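Molybdopterin converting factor, subunit 1 (Pyrococcus furiosus, PDB 1VJK) is probably the small, ubiquitin-like MoaD-type subunit of molybdopterin synthase, acting as sulfur carrier in molybdenum cofactor biosynthesis. Local coordinates at residues A37-R40 and D41-E45. Sequence-based numbering, arbitrary orientation.
Sequences ARVR and DLIEE
The carboxylate of D41 reaches back over the first turn of its helix to the backbone of R38, the N-cap residue. D41 OD2 accepts the N-H of R38, N to OD2 2.8 Å. The bond is nearly straight, 161° at the hydrogen, and arrives on the anti side of OD2, 25° out of the carboxylate plane. CG of D41 lies anti to its own carbonyl carbon (chi1 -53°), which turns the carboxylate toward the start of the helix. The CB methylene of R38 lies beside it, 3.5 Å from D41 OD2. The guanidinium of R38 does not close on this carboxylate. The extended chain of R38 carries its guanidinium to a salt bridge with D80, which R40 also joins. Replacing D41 with an alanine would probably leave the R38 amide without its acceptor and the first turn less firmly held.

R38 O accepts the N-H of L42, N to O 3.1 Å, and, weakly, that of D41. V39 O takes the N-H of I43, and R40 O that of E44. The E44 chain bends at chi2, and a water donates to both R40 O and E44 OE2. On the buried side V39 CG1 meets I43 CD1 at 4.0 Å. V39 also packs on I70 and V72, while L42 faces V12, V14, I31 and L33 of the sheet. This is an N-terminal helix cap, with an N3 aspartate bonded to the N-cap amide, at the start of the helix packed on the mixed sheet of the ubiquitin-like beta-grasp fold.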
loop_
_atom_site.group_PDB
_atom_site.type_symbol
_atom_site.label_atom_id
_atom_site.label_comp_id
_atom_site.label_asym_id
_atom_site.label_seq_id
_atom_site.Cartn_x
_atom_site.Cartn_y
_atom_site.Cartn_z
ATOM N N ALA A 37 -4.553 12.197 -3.881
ATOM C CA ALA A 37 -3.588 11.120 -3.753
ATOM C C ALA A 37 -3.967 9.914 -4.559
ATOM O O ALA A 37 -5.144 9.523 -4.631
ATOM C CB ALA A 37 -3.425 10.715 -2.271
ATOM N N ARG A 38 -2.933 9.305 -5.136
ATOM C CA ARG A 38 -3.059 8.098 -5.929
ATOM C C ARG A 38 -2.370 6.926 -5.236
ATOM O O ARG A 38 -1.561 7.104 -4.311
ATOM C CB ARG A 38 -2.404 8.307 -7.286
ATOM C CG ARG A 38 -3.080 9.350 -8.127
ATOM C CD ARG A 38 -2.348 9.582 -9.425
ATOM N NE ARG A 38 -2.906 10.738 -10.113
ATOM C CZ ARG A 38 -2.565 11.096 -11.339
ATOM N NH1 ARG A 38 -1.649 10.368 -11.978
ATOM N NH2 ARG A 38 -3.115 12.164 -11.898
ATOM N N VAL A 39 -2.634 5.709 -5.698
ATOM C CA VAL A 39 -1.947 4.530 -5.169
ATOM C C VAL A 39 -0.418 4.721 -5.129
ATOM O O VAL A 39 0.239 4.407 -4.111
ATOM C CB VAL A 39 -2.357 3.264 -5.950
ATOM C CG1 VAL A 39 -1.412 2.084 -5.703
ATOM C CG2 VAL A 39 -3.800 2.890 -5.612
ATOM N N ARG A 40 0.167 5.268 -6.203
ATOM C CA ARG A 40 1.619 5.457 -6.198
ATOM C C ARG A 40 2.093 6.388 -5.052
ATOM O O ARG A 40 3.196 6.204 -4.513
ATOM C CB ARG A 40 2.113 5.948 -7.571
ATOM C CG ARG A 40 1.648 7.346 -7.950
ATOM C CD ARG A 40 2.335 7.845 -9.218
ATOM N NE ARG A 40 1.998 7.073 -10.438
ATOM C CZ ARG A 40 2.786 6.179 -11.019
ATOM N NH1 ARG A 40 3.986 5.860 -10.519
ATOM N NH2 ARG A 40 2.367 5.602 -12.151
ATOM N N ASP A 41 1.267 7.378 -4.694
ATOM C CA ASP A 41 1.636 8.305 -3.600
ATOM C C ASP A 41 1.586 7.584 -2.286
ATOM O O ASP A 41 2.442 7.816 -1.422
ATOM C CB ASP A 41 0.717 9.523 -3.563
ATOM C CG ASP A 41 0.628 10.235 -4.914
ATOM O OD1 ASP A 41 1.658 10.495 -5.552
ATOM O OD2 ASP A 41 -0.485 10.574 -5.361
ATOM N N LEU A 42 0.615 6.700 -2.125
ATOM C CA LEU A 42 0.542 5.895 -0.906
ATOM C C LEU A 42 1.758 4.971 -0.769
ATOM O O LEU A 42 2.339 4.875 0.327
ATOM C CB LEU A 42 -0.746 5.076 -0.905
ATOM C CG LEU A 42 -0.877 4.064 0.233
ATOM C CD1 LEU A 42 -0.827 4.765 1.642
ATOM C CD2 LEU A 42 -2.146 3.230 0.045
ATOM N N ILE A 43 2.175 4.342 -1.868
ATOM C CA ILE A 43 3.359 3.494 -1.834
ATOM C C ILE A 43 4.576 4.310 -1.403
ATOM O O ILE A 43 5.381 3.856 -0.550
ATOM C CB ILE A 43 3.572 2.829 -3.197
ATOM C CG1 ILE A 43 2.481 1.793 -3.416
ATOM C CG2 ILE A 43 4.984 2.183 -3.282
ATOM C CD1 ILE A 43 2.428 1.186 -4.856
ATOM N N GLU A 44 4.737 5.524 -1.957
ATOM C CA GLU A 44 5.855 6.363 -1.509
ATOM C C GLU A 44 5.794 6.727 -0.044
ATOM O O GLU A 44 6.850 6.798 0.622
ATOM C CB GLU A 44 5.993 7.600 -2.390
ATOM C CG GLU A 44 6.401 7.256 -3.824
ATOM C CD GLU A 44 7.618 6.346 -3.914
ATOM O OE1 GLU A 44 8.713 6.773 -3.487
ATOM O OE2 GLU A 44 7.486 5.195 -4.398
ATOM N N GLU A 45 4.596 6.953 0.475
ATOM C CA GLU A 45 4.454 7.280 1.881
ATOM C C GLU A 45 4.763 6.071 2.765
ATOM O O GLU A 45 5.375 6.245 3.826
ATOM C CB GLU A 45 3.049 7.845 2.171
ATOM C CG GLU A 45 2.769 8.157 3.651
ATOM C CD GLU A 45 3.565 9.324 4.223
ATOM O OE1 GLU A 45 4.117 10.130 3.453
ATOM O OE2 GLU A 45 3.628 9.452 5.469
HETATM O O HOH W 1 5.269 4.794 -5.920
#